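Local coordinates for protein pectinesterase A (Erwinia chrysanthemi, PDB 2NTP) that hydrolyses the methyl esters of galacturonosyl residues in pectin, releasing methanol, probably as the first step in the maceration and soft-rotting of plant tissue, at residues Q129-V135 with Q153-S159; V203-T208 with I276-D280; V221-V227 with V266-M272. All coordinates share one frame. Residue numbers count along the deposited sequence, not the author numbering.

Interaction 1. Residues Q129-V135 with Q153-S159; sequences QAVALYV and QDTLYVS. With ADA (alpha-D-galactopyranuronic acid), chain C; ADA (alpha-D-galactopyranuronic acid), chain B; ADA (alpha-D-galactopyranuronic acid), chain D; ADA (alpha-D-galactopyranuronic acid), chain E.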
loop_
_atom_site.group_PDB
_atom_site.type_symbol
_atom_site.label_atom_id
_atom_site.label_comp_id
_atom_site.label_asym_id
_atom_site.label_seq_id
_atom_site.Cartn_x
_atom_site.Cartn_y
_atom_site.Cartn_z
ATOM N N GLN A 129 -9.363 0.594 -9.192
ATOM C CA GLN A 129 -8.577 0.349 -7.985
ATOM C C GLN A 129 -8.691 -1.121 -7.599
ATOM O O GLN A 129 -9.752 -1.728 -7.723
ATOM C CB GLN A 129 -8.938 1.291 -6.826
ATOM C CG GLN A 129 -10.382 1.693 -6.673
ATOM C CD GLN A 129 -10.864 2.706 -7.702
ATOM O OE1 GLN A 129 -11.566 2.341 -8.608
ATOM N NE2 GLN A 129 -10.499 3.980 -7.545
ATOM N N ALA A 130 -7.576 -1.701 -7.171
ATOM C CA ALA A 130 -7.538 -3.114 -6.822
ATOM C C ALA A 130 -6.448 -3.329 -5.776
ATOM O O ALA A 130 -5.269 -3.522 -6.094
ATOM C CB ALA A 130 -7.311 -3.975 -8.068
ATOM N N VAL A 131 -6.872 -3.277 -4.520
ATOM C CA VAL A 131 -5.969 -3.275 -3.372
ATOM C C VAL A 131 -5.393 -4.665 -3.084
ATOM O O VAL A 131 -6.126 -5.649 -3.067
ATOM C CB VAL A 131 -6.701 -2.731 -2.123
ATOM C CG1 VAL A 131 -5.778 -2.728 -0.905
ATOM C CG2 VAL A 131 -7.246 -1.326 -2.379
ATOM N N ALA A 132 -4.081 -4.735 -2.854
ATOM C CA ALA A 132 -3.444 -5.982 -2.424
ATOM C C ALA A 132 -3.547 -6.138 -0.907
ATOM O O ALA A 132 -3.974 -7.180 -0.407
ATOM C CB ALA A 132 -1.972 -6.034 -2.875
ATOM N N LEU A 133 -3.179 -5.080 -0.189
ATOM C CA LEU A 133 -3.163 -5.076 1.269
ATOM C C LEU A 133 -3.801 -3.809 1.816
ATOM O O LEU A 133 -3.463 -2.698 1.390
ATOM C CB LEU A 133 -1.719 -5.191 1.766
ATOM C CG LEU A 133 -1.435 -5.090 3.264
ATOM C CD1 LEU A 133 -2.088 -6.246 4.026
ATOM C CD2 LEU A 133 0.085 -5.074 3.474
ATOM N N TYR A 134 -4.710 -3.986 2.770
ATOM C CA TYR A 134 -5.425 -2.884 3.397
ATOM C C TYR A 134 -5.241 -3.021 4.898
ATOM O O TYR A 134 -5.621 -4.031 5.478
ATOM C CB TYR A 134 -6.909 -2.953 3.017
ATOM C CG TYR A 134 -7.854 -1.942 3.654
ATOM C CD1 TYR A 134 -7.415 -0.684 4.073
ATOM C CD2 TYR A 134 -9.214 -2.240 3.790
ATOM C CE1 TYR A 134 -8.305 0.238 4.634
ATOM C CE2 TYR A 134 -10.098 -1.330 4.339
ATOM C CZ TYR A 134 -9.642 -0.101 4.760
ATOM O OH TYR A 134 -10.540 0.794 5.310
ATOM N N VAL A 135 -4.609 -2.021 5.506
ATOM C CA VAL A 135 -4.532 -1.940 6.962
ATOM C C VAL A 135 -5.586 -0.924 7.373
ATOM O O VAL A 135 -5.518 0.238 6.969
ATOM C CB VAL A 135 -3.120 -1.510 7.447
ATOM C CG1 VAL A 135 -3.056 -1.508 8.979
ATOM C CG2 VAL A 135 -2.049 -2.434 6.882
ATOM N N GLN A 153 -3.274 -0.018 -9.635
ATOM C CA GLN A 153 -3.880 1.113 -8.936
ATOM C C GLN A 153 -4.215 0.744 -7.494
ATOM O O GLN A 153 -4.899 -0.258 -7.248
ATOM C CB GLN A 153 -5.130 1.585 -9.677
ATOM C CG GLN A 153 -5.748 2.873 -9.107
ATOM C CD GLN A 153 -6.788 3.482 -10.034
ATOM O OE1 GLN A 153 -7.053 2.962 -11.113
ATOM N NE2 GLN A 153 -7.372 4.598 -9.616
ATOM N N ASP A 154 -3.735 1.557 -6.548
ATOM C CA ASP A 154 -4.111 1.420 -5.128
ATOM C C ASP A 154 -3.600 0.125 -4.456
ATOM O O ASP A 154 -4.274 -0.470 -3.609
ATOM C CB ASP A 154 -5.646 1.551 -4.955
ATOM C CG ASP A 154 -6.136 2.994 -5.037
ATOM O OD1 ASP A 154 -5.388 3.865 -5.528
ATOM O OD2 ASP A 154 -7.279 3.263 -4.607
ATOM N N THR A 155 -2.392 -0.298 -4.812
ATOM C CA THR A 155 -1.829 -1.546 -4.270
ATOM C C THR A 155 -1.883 -1.657 -2.736
ATOM O O THR A 155 -2.343 -2.667 -2.206
ATOM C CB THR A 155 -0.379 -1.735 -4.750
ATOM O OG1 THR A 155 -0.360 -1.677 -6.183
ATOM C CG2 THR A 155 0.191 -3.087 -4.269
ATOM N N LEU A 156 -1.409 -0.618 -2.049
ATOM C CA LEU A 156 -1.313 -0.612 -0.586
ATOM C C LEU A 156 -2.128 0.520 0.033
ATOM O O LEU A 156 -1.842 1.699 -0.196
ATOM C CB LEU A 156 0.146 -0.507 -0.140
ATOM C CG LEU A 156 0.366 -0.388 1.375
ATOM C CD1 LEU A 156 -0.235 -1.583 2.138
ATOM C CD2 LEU A 156 1.859 -0.234 1.687
ATOM N N TYR A 157 -3.120 0.133 0.833
ATOM C CA TYR A 157 -4.043 1.059 1.487
ATOM C C TYR A 157 -3.695 1.033 2.972
ATOM O O TYR A 157 -3.986 0.059 3.658
ATOM C CB TYR A 157 -5.484 0.569 1.267
ATOM C CG TYR A 157 -6.617 1.538 1.602
ATOM C CD1 TYR A 157 -6.389 2.740 2.279
ATOM C CD2 TYR A 157 -7.933 1.231 1.243
ATOM C CE1 TYR A 157 -7.447 3.613 2.586
ATOM C CE2 TYR A 157 -8.990 2.088 1.547
ATOM C CZ TYR A 157 -8.742 3.274 2.209
ATOM O OH TYR A 157 -9.795 4.115 2.504
ATOM N N VAL A 158 -3.038 2.083 3.455
ATOM C CA VAL A 158 -2.653 2.167 4.862
ATOM C C VAL A 158 -3.480 3.224 5.599
ATOM O O VAL A 158 -3.294 4.422 5.396
ATOM C CB VAL A 158 -1.122 2.414 5.043
ATOM C CG1 VAL A 158 -0.342 1.108 4.869
ATOM C CG2 VAL A 158 -0.612 3.474 4.068
ATOM N N SER A 159 -4.404 2.759 6.439
ATOM C CA SER A 159 -5.261 3.644 7.229
ATOM C C SER A 159 -5.021 3.439 8.729
ATOM O O SER A 159 -4.281 2.546 9.121
ATOM C CB SER A 159 -6.731 3.385 6.875
ATOM O OG SER A 159 -7.590 4.356 7.450
HETATM C C1 ADA C . -9.444 7.735 -8.965
HETATM C C2 ADA C . -10.418 8.581 -8.151
HETATM C C3 ADA C . -9.667 9.313 -7.037
HETATM C C4 ADA C . -8.855 8.315 -6.205
HETATM C C5 ADA C . -7.903 7.552 -7.128
HETATM C C6 ADA C . -7.053 6.533 -6.412
HETATM O O2 ADA C . -11.072 9.512 -9.023
HETATM O O3 ADA C . -10.596 10.030 -6.213
HETATM O O4 ADA C . -9.745 7.373 -5.595
HETATM O O5 ADA C . -8.690 6.867 -8.115
HETATM O O6B ADA C . -6.471 6.819 -5.336
HETATM O O6A ADA C . -6.954 5.413 -6.954
HETATM C C1 ADA B . -9.739 7.212 -4.162
HETATM C C2 ADA B . -10.325 5.841 -3.801
HETATM C C3 ADA B . -11.798 5.792 -4.193
HETATM C C4 ADA B . -12.559 6.950 -3.548
HETATM C C5 ADA B . -11.909 8.278 -3.942
HETATM C C6 ADA B . -12.609 9.426 -3.275
HETATM O O2 ADA B . -9.622 4.793 -4.480
HETATM O O3 ADA B . -12.374 4.530 -3.838
HETATM O O4 ADA B . -12.546 6.834 -2.119
HETATM O O5 ADA B . -10.512 8.282 -3.591
HETATM O O6B ADA B . -11.944 10.189 -2.536
HETATM O O6A ADA B . -13.836 9.571 -3.492
HETATM C C1 ADA D . -6.004 8.935 -12.202
HETATM C C2 ADA D . -6.671 7.575 -11.993
HETATM C C3 ADA D . -8.192 7.706 -12.036
HETATM C C4 ADA D . -8.684 8.851 -11.144
HETATM C C5 ADA D . -7.912 10.142 -11.408
HETATM C C6 ADA D . -8.341 11.208 -10.436
HETATM O O2 ADA D . -6.252 6.683 -13.027
HETATM O O3 ADA D . -8.802 6.470 -11.639
HETATM O O4 ADA D . -8.529 8.519 -9.759
HETATM O O5 ADA D . -6.510 9.886 -11.259
HETATM O O6B ADA D . -7.460 11.887 -9.869
HETATM O O6A ADA D . -9.563 11.377 -10.226
HETATM C C1 ADA E . -13.782 6.742 -1.384
HETATM C C2 ADA E . -13.613 7.182 0.071
HETATM C C3 ADA E . -12.729 6.198 0.840
HETATM C C4 ADA E . -13.233 4.760 0.675
HETATM C C5 ADA E . -13.370 4.434 -0.812
HETATM C C6 ADA E . -13.910 3.046 -1.036
HETATM O O2 ADA E . -13.024 8.484 0.082
HETATM O O3 ADA E . -12.654 6.567 2.228
HETATM O O4 ADA E . -14.519 4.597 1.291
HETATM O O5 ADA E . -14.242 5.387 -1.439
HETATM O O6B ADA E . -13.447 2.097 -0.366
HETATM O O6A ADA E . -14.804 2.897 -1.893
HETATM O O HOH W 1 -11.902 2.625 3.355
#

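Interaction 2. Residues V203-T208 with I276-D280; sequences VSGYLT and IYGWD. With ADA (alpha-D-galactopyranuronic acid), chain F.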
loop_
_atom_site.group_PDB
_atom_site.type_symbol
_atom_site.label_atom_id
_atom_site.label_comp_id
_atom_site.label_asym_id
_atom_site.label_seq_id
_atom_site.Cartn_x
_atom_site.Cartn_y
_atom_site.Cartn_z
ATOM N N VAL A 203 1.038 11.502 -17.612
ATOM C CA VAL A 203 1.516 10.883 -16.372
ATOM C C VAL A 203 1.086 9.414 -16.273
ATOM O O VAL A 203 -0.086 9.092 -16.479
ATOM C CB VAL A 203 1.047 11.683 -15.128
ATOM C CG1 VAL A 203 1.448 10.982 -13.828
ATOM C CG2 VAL A 203 1.627 13.089 -15.160
ATOM N N SER A 204 2.043 8.541 -15.953
ATOM C CA SER A 204 1.774 7.113 -15.761
ATOM C C SER A 204 1.277 6.771 -14.355
ATOM O O SER A 204 0.496 5.839 -14.187
ATOM C CB SER A 204 3.010 6.271 -16.100
ATOM O OG SER A 204 3.137 6.083 -17.501
ATOM N N GLY A 205 1.736 7.506 -13.343
ATOM C CA GLY A 205 1.250 7.251 -11.986
ATOM C C GLY A 205 1.858 8.100 -10.897
ATOM O O GLY A 205 2.556 9.078 -11.173
ATOM N N TYR A 206 1.566 7.717 -9.655
ATOM C CA TYR A 206 2.004 8.440 -8.456
ATOM C C TYR A 206 2.303 7.397 -7.392
ATOM O O TYR A 206 1.480 6.515 -7.122
ATOM C CB TYR A 206 0.911 9.404 -7.954
ATOM C CG TYR A 206 0.213 10.150 -9.072
ATOM C CD1 TYR A 206 -0.901 9.597 -9.706
ATOM C CD2 TYR A 206 0.689 11.382 -9.526
ATOM C CE1 TYR A 206 -1.533 10.254 -10.754
ATOM C CE2 TYR A 206 0.055 12.055 -10.583
ATOM C CZ TYR A 206 -1.060 11.475 -11.182
ATOM O OH TYR A 206 -1.706 12.097 -12.227
ATOM N N LEU A 207 3.481 7.486 -6.791
ATOM C CA LEU A 207 3.882 6.507 -5.777
ATOM C C LEU A 207 2.960 6.564 -4.571
ATOM O O LEU A 207 2.551 5.534 -4.039
ATOM C CB LEU A 207 5.319 6.749 -5.311
ATOM C CG LEU A 207 6.451 6.103 -6.111
ATOM C CD1 LEU A 207 6.517 6.618 -7.534
ATOM C CD2 LEU A 207 7.771 6.336 -5.395
ATOM N N THR A 208 2.643 7.779 -4.134
ATOM C CA THR A 208 1.870 7.946 -2.911
ATOM C C THR A 208 0.689 8.883 -3.084
ATOM O O THR A 208 0.713 9.786 -3.916
ATOM C CB THR A 208 2.739 8.449 -1.732
ATOM O OG1 THR A 208 3.168 9.797 -1.974
ATOM C CG2 THR A 208 3.963 7.548 -1.532
ATOM N N ILE A 276 10.876 9.686 -12.175
ATOM C CA ILE A 276 10.319 10.642 -11.219
ATOM C C ILE A 276 10.464 12.083 -11.722
ATOM O O ILE A 276 11.573 12.511 -12.079
ATOM C CB ILE A 276 11.010 10.508 -9.827
ATOM C CG1 ILE A 276 10.767 9.122 -9.203
ATOM C CG2 ILE A 276 10.564 11.635 -8.880
ATOM C CD1 ILE A 276 9.283 8.733 -9.025
ATOM N N TYR A 277 9.354 12.823 -11.740
ATOM C CA TYR A 277 9.375 14.247 -12.113
ATOM C C TYR A 277 9.238 15.202 -10.924
ATOM O O TYR A 277 9.559 16.393 -11.040
ATOM C CB TYR A 277 8.325 14.569 -13.192
ATOM C CG TYR A 277 6.887 14.298 -12.794
ATOM C CD1 TYR A 277 6.191 15.166 -11.948
ATOM C CD2 TYR A 277 6.216 13.179 -13.282
ATOM C CE1 TYR A 277 4.864 14.909 -11.584
ATOM C CE2 TYR A 277 4.888 12.917 -12.926
ATOM C CZ TYR A 277 4.225 13.784 -12.081
ATOM O OH TYR A 277 2.921 13.521 -11.732
ATOM N N GLY A 278 8.763 14.686 -9.790
ATOM C CA GLY A 278 8.487 15.508 -8.607
ATOM C C GLY A 278 7.118 15.210 -8.031
ATOM O O GLY A 278 6.643 14.078 -8.105
ATOM N N TRP A 279 6.485 16.227 -7.452
ATOM C CA TRP A 279 5.176 16.076 -6.820
ATOM C C TRP A 279 4.064 16.530 -7.769
ATOM O O TRP A 279 4.336 17.117 -8.819
ATOM C CB TRP A 279 5.122 16.894 -5.524
ATOM C CG TRP A 279 6.206 16.564 -4.533
ATOM C CD1 TRP A 279 7.367 17.260 -4.325
ATOM C CD2 TRP A 279 6.228 15.465 -3.611
ATOM N NE1 TRP A 279 8.109 16.661 -3.333
ATOM C CE2 TRP A 279 7.436 15.557 -2.879
ATOM C CE3 TRP A 279 5.345 14.412 -3.331
ATOM C CZ2 TRP A 279 7.783 14.634 -1.882
ATOM C CZ3 TRP A 279 5.684 13.498 -2.341
ATOM C CH2 TRP A 279 6.898 13.613 -1.626
ATOM N N ASP A 280 2.809 16.268 -7.403
ATOM C CA ASP A 280 1.688 16.681 -8.250
ATOM C C ASP A 280 0.460 17.078 -7.435
ATOM O O ASP A 280 0.412 16.871 -6.218
ATOM C CB ASP A 280 1.324 15.576 -9.254
ATOM C CG ASP A 280 0.926 16.125 -10.625
ATOM O OD1 ASP A 280 0.306 17.210 -10.702
ATOM O OD2 ASP A 280 1.230 15.458 -11.634
HETATM C C1 ADA F . -6.810 11.854 -16.069
HETATM C C2 ADA F . -6.152 12.172 -14.720
HETATM C C3 ADA F . -4.892 11.328 -14.521
HETATM C C4 ADA F . -5.214 9.842 -14.683
HETATM C C5 ADA F . -5.924 9.573 -16.019
HETATM C C6 ADA F . -6.361 8.134 -16.104
HETATM O O1 ADA F . -5.996 12.320 -17.158
HETATM O O2 ADA F . -5.836 13.568 -14.628
HETATM O O3 ADA F . -4.319 11.569 -13.229
HETATM O O4 ADA F . -6.005 9.384 -13.574
HETATM O O5 ADA F . -7.062 10.441 -16.195
HETATM O O6B ADA F . -7.515 7.826 -15.725
HETATM O O6A ADA F . -5.549 7.288 -16.549
HETATM O O HOH W 2 -1.125 14.591 -12.840
#

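Interaction 3. Residues V221-V227 with V266-M272; sequences VITNSRV and VFLNTSM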
loop_
_atom_site.group_PDB
_atom_site.type_symbol
_atom_site.label_atom_id
_atom_site.label_comp_id
_atom_site.label_asym_id
_atom_site.label_seq_id
_atom_site.Cartn_x
_atom_site.Cartn_y
_atom_site.Cartn_z
ATOM N N VAL A 221 6.234 7.663 5.462
ATOM C CA VAL A 221 7.651 7.981 5.637
ATOM C C VAL A 221 8.478 6.875 4.994
ATOM O O VAL A 221 8.398 5.708 5.399
ATOM C CB VAL A 221 8.019 8.176 7.132
ATOM C CG1 VAL A 221 9.496 8.564 7.287
ATOM C CG2 VAL A 221 7.114 9.239 7.783
ATOM N N ILE A 222 9.250 7.242 3.975
ATOM C CA ILE A 222 10.023 6.269 3.197
ATOM C C ILE A 222 11.517 6.516 3.414
ATOM O O ILE A 222 12.021 7.596 3.098
ATOM C CB ILE A 222 9.661 6.329 1.682
ATOM C CG1 ILE A 222 8.205 5.910 1.450
ATOM C CG2 ILE A 222 10.573 5.414 0.860
ATOM C CD1 ILE A 222 7.236 7.069 1.314
ATOM N N THR A 223 12.212 5.519 3.958
ATOM C CA THR A 223 13.624 5.680 4.336
ATOM C C THR A 223 14.516 4.606 3.719
ATOM O O THR A 223 14.127 3.437 3.639
ATOM C CB THR A 223 13.826 5.667 5.888
ATOM O OG1 THR A 223 13.479 4.382 6.423
ATOM C CG2 THR A 223 12.986 6.735 6.566
ATOM N N ASN A 224 15.714 5.011 3.296
ATOM C CA ASN A 224 16.747 4.069 2.850
ATOM C C ASN A 224 16.219 3.092 1.804
ATOM O O ASN A 224 16.520 1.896 1.836
ATOM C CB ASN A 224 17.327 3.308 4.050
ATOM C CG ASN A 224 17.731 4.231 5.195
ATOM O OD1 ASN A 224 17.300 4.046 6.341
ATOM N ND2 ASN A 224 18.553 5.224 4.895
ATOM N N SER A 225 15.431 3.616 0.871
ATOM C CA SER A 225 14.740 2.782 -0.097
ATOM C C SER A 225 15.182 3.073 -1.525
ATOM O O SER A 225 16.087 3.877 -1.760
ATOM C CB SER A 225 13.225 2.957 0.061
ATOM O OG SER A 225 12.791 2.352 1.266
ATOM N N ARG A 226 14.543 2.401 -2.476
ATOM C CA ARG A 226 14.872 2.538 -3.879
ATOM C C ARG A 226 13.575 2.710 -4.647
ATOM O O ARG A 226 12.697 1.849 -4.595
ATOM C CB ARG A 226 15.643 1.307 -4.376
ATOM C CG ARG A 226 17.052 1.183 -3.769
ATOM C CD ARG A 226 17.588 -0.248 -3.791
ATOM N NE ARG A 226 16.755 -1.164 -3.004
ATOM C CZ ARG A 226 16.741 -1.248 -1.672
ATOM N NH1 ARG A 226 17.517 -0.472 -0.924
ATOM N NH2 ARG A 226 15.932 -2.120 -1.083
ATOM N N VAL A 227 13.466 3.848 -5.326
ATOM C CA VAL A 227 12.339 4.174 -6.182
ATOM C C VAL A 227 12.766 3.847 -7.610
ATOM O O VAL A 227 13.582 4.554 -8.211
ATOM C CB VAL A 227 11.938 5.662 -5.998
ATOM C CG1 VAL A 227 11.020 6.145 -7.108
ATOM C CG2 VAL A 227 11.287 5.853 -4.633
ATOM N N VAL A 266 7.185 11.794 3.158
ATOM C CA VAL A 266 8.577 12.211 3.316
ATOM C C VAL A 266 9.506 11.093 2.855
ATOM O O VAL A 266 9.364 9.942 3.287
ATOM C CB VAL A 266 8.897 12.611 4.776
ATOM C CG1 VAL A 266 10.342 13.080 4.891
ATOM C CG2 VAL A 266 7.947 13.709 5.253
ATOM N N PHE A 267 10.429 11.440 1.958
ATOM C CA PHE A 267 11.474 10.528 1.492
ATOM C C PHE A 267 12.792 10.928 2.131
ATOM O O PHE A 267 13.200 12.085 2.034
ATOM C CB PHE A 267 11.628 10.591 -0.030
ATOM C CG PHE A 267 10.479 9.993 -0.788
ATOM C CD1 PHE A 267 9.389 10.778 -1.160
ATOM C CD2 PHE A 267 10.487 8.643 -1.148
ATOM C CE1 PHE A 267 8.323 10.228 -1.865
ATOM C CE2 PHE A 267 9.423 8.086 -1.853
ATOM C CZ PHE A 267 8.339 8.882 -2.212
ATOM N N LEU A 268 13.459 9.968 2.768
ATOM C CA LEU A 268 14.796 10.205 3.317
ATOM C C LEU A 268 15.799 9.178 2.813
ATOM O O LEU A 268 15.524 7.977 2.836
ATOM C CB LEU A 268 14.783 10.214 4.848
ATOM C CG LEU A 268 13.821 11.179 5.546
ATOM C CD1 LEU A 268 12.590 10.413 6.018
ATOM C CD2 LEU A 268 14.509 11.861 6.715
ATOM N N ASN A 269 16.956 9.661 2.356
ATOM C CA ASN A 269 18.059 8.794 1.913
ATOM C C ASN A 269 17.600 7.708 0.931
ATOM O O ASN A 269 17.958 6.528 1.063
ATOM C CB ASN A 269 18.760 8.171 3.130
ATOM C CG ASN A 269 19.317 9.220 4.086
ATOM O OD1 ASN A 269 18.882 9.328 5.239
ATOM N ND2 ASN A 269 20.279 10.002 3.607
ATOM N N THR A 270 16.816 8.121 -0.059
ATOM C CA THR A 270 16.187 7.193 -0.991
ATOM C C THR A 270 16.644 7.449 -2.428
ATOM O O THR A 270 16.714 8.594 -2.866
ATOM C CB THR A 270 14.644 7.250 -0.836
ATOM O OG1 THR A 270 14.288 6.623 0.399
ATOM C CG2 THR A 270 13.924 6.533 -1.976
ATOM N N SER A 271 16.974 6.377 -3.146
ATOM C CA SER A 271 17.367 6.500 -4.550
ATOM C C SER A 271 16.133 6.631 -5.433
ATOM O O SER A 271 15.081 6.064 -5.138
ATOM C CB SER A 271 18.229 5.323 -5.005
ATOM O OG SER A 271 17.505 4.117 -5.018
ATOM N N MET A 272 16.268 7.391 -6.513
ATOM C CA MET A 272 15.166 7.607 -7.442
ATOM C C MET A 272 15.697 7.596 -8.856
ATOM O O MET A 272 16.613 8.355 -9.176
ATOM C CB MET A 272 14.490 8.954 -7.174
ATOM C CG MET A 272 13.878 9.094 -5.800
ATOM S SD MET A 272 13.347 10.773 -5.459
ATOM C CE MET A 272 12.683 10.536 -3.814
HETATM O O HOH W 3 20.255 4.994 2.367
HETATM O O HOH W 4 18.549 4.144 -0.386
HETATM O O HOH W 5 16.509 4.138 -7.652
#

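Interaction 1. Residues Q129-V135 with Q153-S159
Two successive coils of a right-handed parallel beta-helix, the pectinesterase fold, lie side by side, loops leading into their strands carrying active-site residues. Strands 133-135 and 156-158 run parallel, their short axes 4.8 Å apart at closest approach and their directions 2° apart. Tyr-157 N donates to Leu-133 O (2.9 Å), Val-135 N to Tyr-157 O (2.9 Å) and Ser-159 N to Val-135 O (2.8 Å). Upstream, Thr-155 O accepts from Ala-132 N (2.8 Å) and Leu-133 N (3.3 Å), while Ala-130 N donates to Gln-153 O (3.0 Å). Leu-133 and Leu-156 fill one face with apolar bulk; on the other, Tyr-134 and Tyr-157 form an offset stack, centroids 4.3 Å apart.

The side-chain amides of Gln-129 and Gln-153 project from the loops to the glycan. Gln-153, the transition-state stabilizer, gives NE2 to O6A of the chain C sugar (2.8 Å) and O3 of the chain D sugar (3.1 Å), its OE1 being held by Thr-128. Gln-129 NE2 donates to O2 of the chain B sugar (3.3 Å), and O2 donates a weak hydrogen bond to OD2 of the proton donor Asp-154 (2.8 Å). The carboxyl group of Asp-154 lies beside the nucleophile Asp-175, its OD1 2.6 Å from the chain C O6A. One water joins both phenols, 3.0 Å from Tyr-134 OH and 2.7 Å from Tyr-157 OH.

Interaction 2. Residues V203-T208 with I276-D280
Side-chain shape and one water, without any direct hydrogen bond, join these segments, whose end-to-end directions lie 83° apart. Tyr-277 takes the p rotamer, and its CA-to-CB bond points toward 203-208; its OH reaches Tyr-206 CE2 (3.4 Å) and Val-203 CG1 (3.6 Å), and it donates to Asp-280 OD2 at 2.6 Å. Asp-280 has an off-rotamer chi1 of -142°, and the same OD2 accepts from a water (2.8 Å) that also bonds to Tyr-206 OH (2.6 Å). The substrate-binding hydroxyl of Tyr-206, in the m rotamer, is thus linked through this water to Asp-280 OD2 while sharing a 2.8 Å hydrogen bond with O3 of the chain F galacturonate; a long phenol suits this reach from strand to sugar. Leu-207, at a corner of the chain, turns inward instead, CD1 meeting CD1 of Ile-276 at 3.8 Å. Strand 239-242 lies between strands 205-210 and 276-278 in their parallel sheet, and both aliphatic side chains also pack on Val-227 of strand 226-229, inside the beta-helix.

Interaction 3. Residues V221-V227 with V266-M272
Ile-222, Phe-267, Val-227 and Met-272 make the apolar centre, where neighbouring coils of the parallel beta-helix stack their inward-facing residues. The flat ring of Phe-267 offers its face to Ile-222 CD1, a CH-pi contact 4.3 Å from the centroid, and the compact, branched Val-227 fits beside the ring, its CG2 4.0 Å from Phe-267 CE2. Val-227 CB also meets Met-272 CG (3.9 Å), the unbranched thioether chain lying extended (chi2 and chi3 both t). On the opposite face of the first strand pair, Val-221 CG1 and Thr-223 CG2 cover Leu-268 CD1, at 3.8 and 3.7 Å.

Parallel pairing holds these layers in register: Ile-222 N donates to Val-266 O and Leu-268 N to Ile-222 O, both at 2.8 Å, and beyond the turn Val-227 N donates to Ser-271 O (2.7 Å). The turns themselves match. Asn-224 and Asn-269 each adopt left-handed helical backbone angles, which asparagine tolerates well, and bend the chain from one sheet to the next. Here Asn-224 N donates to Leu-268 O (3.0 Å), and Thr-270 OG1 accepts from Ser-225 N (3.3 Å) while donating to Leu-268 O (3.0 Å).

At the polar edge, waters bridge Asn-224 ND2 to Asn-269 O and Ser-225 O to that same carbonyl, while Asn-224 OD1 accepts from Asn-186 ND2 of the preceding coil. Arg-226 lies with CG 3.2 Å from Ser-271 OG, but its guanidinium forms a salt bridge with Asp-189. The preceding coil contributes strand 182-186 beside 220-223, whereas strand 300-304 flanks 264-268 on its other side.

In the fold
All three contacts belong to one parallel beta-helix and follow its coils. Interaction 1 supplies the proton donor and the transition-state stabilizer; interaction 2, centred about 17 Å away, meets the same glycan through Tyr-206, whose side chain is about 4 Å from that of the nucleophile Asp-175. Interaction 3 is nested in the loop that interaction 2 closes, their centres about 14 Å apart. These two share an apolar interior: Leu-207 CD2 meets Val-227 CG2 at 3.6 Å, and Trp-279 CH2 meets Phe-267 CE1 at 3.7 Å. Interaction 3 stands back from the binding residues, the side chain of Phe-267 being about 9 Å from that of Tyr-206.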